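Local coordinates for protein ferredoxin (Thermus aquaticus, PDB 1H98) that transfers electrons in a wide variety of metabolic reactions, carrying one [3Fe-4S] and one [4Fe-4S] cluster, at residues A[15-18]-A[24-27]. Residues are numbered along the deposited sequence; the frame is centred on the assembly and turned at random.
With F3S (Fe3-s4 cluster), chain C; SF4 (iron/sulfur cluster), chain B.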
ATOM      1  N   SER A  15     -10.123  -3.561  -2.526  1.00 14.42           N
ATOM      2  CA  SER A  15     -10.633  -4.360  -1.408  1.00 14.51           C
ATOM      3  C   SER A  15      -9.900  -3.977  -0.120  1.00 14.80           C
ATOM      4  O   SER A  15     -10.456  -4.046   0.975  1.00 14.56           O
ATOM      5  CB  SER A  15     -10.456  -5.855  -1.672  1.00 15.59           C
ATOM      6  OG  SER A  15     -11.361  -6.309  -2.662  1.00 18.27           O
ATOM      7  N   CYS A  16      -8.658  -3.523  -0.273  1.00 14.78           N
ATOM      8  CA  CYS A  16      -7.836  -3.120   0.862  1.00 15.58           C
ATOM      9  C   CYS A  16      -8.432  -1.938   1.618  1.00 16.42           C
ATOM     10  O   CYS A  16      -8.308  -1.848   2.843  1.00 15.03           O
ATOM     11  CB  CYS A  16      -6.420  -2.762   0.392  1.00 14.97           C
ATOM     12  SG  CYS A  16      -6.319  -1.406  -0.813  1.00 13.34           S
ATOM     13  N   VAL A  17      -9.086  -1.042   0.881  1.00 16.34           N
ATOM     14  CA  VAL A  17      -9.685   0.152   1.469  1.00 17.55           C
ATOM     15  C   VAL A  17     -10.761  -0.167   2.502  1.00 18.41           C
ATOM     16  O   VAL A  17     -10.801   0.444   3.570  1.00 19.32           O
ATOM     17  CB  VAL A  17     -10.283   1.095   0.379  1.00 15.36           C
ATOM     18  CG1 VAL A  17     -10.968   2.290   1.031  1.00 16.70           C
ATOM     19  CG2 VAL A  17      -9.193   1.581  -0.564  1.00 14.49           C
ATOM     20  N   GLU A  18     -11.609  -1.143   2.210  1.00 19.48           N
ATOM     21  CA  GLU A  18     -12.682  -1.480   3.138  1.00 22.23           C
ATOM     22  C   GLU A  18     -12.291  -2.201   4.427  1.00 21.45           C
ATOM     23  O   GLU A  18     -13.088  -2.256   5.363  1.00 22.56           O
ATOM     24  CB  GLU A  18     -13.810  -2.228   2.422  1.00 25.46           C
ATOM     25  CG  GLU A  18     -13.411  -3.540   1.788  1.00 28.20           C
ATOM     26  N   CYS A  24      -6.302   4.796   5.897  1.00 16.57           N
ATOM     27  CA  CYS A  24      -5.110   5.485   5.428  1.00 15.12           C
ATOM     28  C   CYS A  24      -4.627   5.023   4.048  1.00 13.19           C
ATOM     29  O   CYS A  24      -3.456   5.188   3.708  1.00 13.04           O
ATOM     30  CB  CYS A  24      -3.993   5.346   6.458  1.00 15.60           C
ATOM     31  SG  CYS A  24      -3.435   3.654   6.711  1.00 16.52           S
ATOM     32  N   ILE A  25      -5.523   4.437   3.261  1.00 13.05           N
ATOM     33  CA  ILE A  25      -5.185   3.978   1.914  1.00 12.55           C
ATOM     34  C   ILE A  25      -5.898   4.937   0.965  1.00 14.09           C
ATOM     35  O   ILE A  25      -7.131   5.043   0.988  1.00 15.44           O
ATOM     36  CB  ILE A  25      -5.635   2.523   1.665  1.00 11.97           C
ATOM     37  CG1 ILE A  25      -4.939   1.587   2.662  1.00 12.18           C
ATOM     38  CG2 ILE A  25      -5.304   2.107   0.228  1.00 12.25           C
ATOM     39  CD1 ILE A  25      -5.343   0.132   2.552  1.00 12.00           C
ATOM     40  N   TYR A  26      -5.120   5.633   0.140  1.00 12.39           N
ATOM     41  CA  TYR A  26      -5.656   6.645  -0.762  1.00 13.03           C
ATOM     42  C   TYR A  26      -5.325   6.446  -2.240  1.00 14.60           C
ATOM     43  O   TYR A  26      -4.332   5.804  -2.594  1.00 13.45           O
ATOM     44  CB  TYR A  26      -5.139   8.025  -0.338  1.00 12.69           C
ATOM     45  CG  TYR A  26      -5.333   8.363   1.124  1.00 15.42           C
ATOM     46  CD1 TYR A  26      -6.526   8.932   1.573  1.00 16.63           C
ATOM     47  CD2 TYR A  26      -4.310   8.145   2.056  1.00 14.14           C
ATOM     48  CE1 TYR A  26      -6.704   9.283   2.905  1.00 15.25           C
ATOM     49  CE2 TYR A  26      -4.476   8.495   3.392  1.00 14.79           C
ATOM     50  CZ  TYR A  26      -5.678   9.064   3.806  1.00 16.55           C
ATOM     51  OH  TYR A  26      -5.848   9.430   5.114  1.00 18.07           O
ATOM     52  N   ASP A  27      -6.141   7.059  -3.095  1.00 15.38           N
ATOM     53  CA  ASP A  27      -5.974   6.990  -4.542  1.00 16.10           C
ATOM     54  C   ASP A  27      -4.779   7.843  -4.960  1.00 15.99           C
ATOM     55  O   ASP A  27      -4.777   9.056  -4.759  1.00 17.48           O
ATOM     56  CB  ASP A  27      -7.250   7.500  -5.230  1.00 16.17           C
ATOM     57  CG  ASP A  27      -7.271   7.229  -6.727  1.00 20.08           C
ATOM     58  OD1 ASP A  27      -6.228   6.881  -7.317  1.00 21.71           O
ATOM     59  OD2 ASP A  27      -8.351   7.364  -7.328  1.00 25.38           O
TER
HETATM   60 FE1  F3S C 108      -5.749  -2.268  -2.758  1.00 15.57          FE
HETATM   61 FE3  F3S C 108      -4.355  -1.911  -5.157  1.00 14.65          FE
HETATM   62 FE4  F3S C 108      -4.733  -4.440  -4.093  1.00 16.02          FE
HETATM   63  S1  F3S C 108      -6.266  -0.816  -4.484  1.00 20.88           S
HETATM   64  S2  F3S C 108      -6.810  -4.271  -3.090  1.00 22.18           S
HETATM   65  S3  F3S C 108      -3.496  -2.712  -3.124  1.00 20.81           S
HETATM   66  S4  F3S C 108      -4.953  -3.816  -6.294  1.00 21.17           S
HETATM   67 FE1  SF4 B 107      -1.797  -0.028   7.651  1.00 16.83          FE
HETATM   68 FE2  SF4 B 107      -4.527   0.056   7.133  1.00 17.29          FE
HETATM   69 FE3  SF4 B 107      -2.983  -1.998   6.107  1.00 16.15          FE
HETATM   70 FE4  SF4 B 107      -3.540  -1.854   8.806  1.00 23.94          FE
HETATM   71  S1  SF4 B 107      -5.074  -2.195   7.096  1.00 22.27           S
HETATM   72  S2  SF4 B 107      -1.441  -2.308   7.798  1.00 22.42           S
HETATM   73  S3  SF4 B 107      -3.491   0.415   9.177  1.00 22.33           S
HETATM   74  S4  SF4 B 107      -2.808   0.276   5.580  1.00 21.08           S
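Ile25 lays its forked side chain against the helical turn of 15-18, overlapping Cys16 with one branch and both Cys16 and Val17 with the other. The longer branch ends on the backbone side of the cysteine: Ile25 CD1 is 3.6 Å from Cys16 O and 3.8 Å from Cys16 CB. The short branch reaches the sulfur end instead, with Ile25 CG2 3.8 Å from Cys16 SG, next to the thiolate that holds the [3Fe-4S] cluster. Ile25 CG2 also meets Val17 CG2 at 4.0 Å, a looser apolar touch in which the two side chains cross at a slant. The torsions account for this division: with chi1 of -60°, Ile25 CG2 lies opposite its own backbone N while CG1 turns away from the carbonyl carbon, and chi2 of 178° extends CD1 into an outstretched chain.

The contact lies in the two-cluster fold of bacterial ferredoxins; here strand 25-27 pairs antiparallel with strand 32-34 and helix 15-19 carries a cysteine ligand. Cys16 SG binds iron FE1 of the [3Fe-4S] cluster at 2.2 Å, whereas Ile25 CG1 approaches S4 of the [4Fe-4S] cluster at 3.8 Å. One isoleucine therefore packs at the same time against a ligand of the first cluster and a sulfide of the second, placing hydrocarbon between the two centres. Cys24 SG comes within 3.6 Å of that same S4 sulfide, but the cysteines that bind this cluster are Cys20, Cys39, Cys42 and Cys45. Phe32 of the partner strand touches both Val17 and Ile25, and Ile34 adds a further contact to Ile25. Just beyond, Asp27 OD1 forms a salt bridge with NZ of Lys12, a residue lining the [3Fe-4S] pocket.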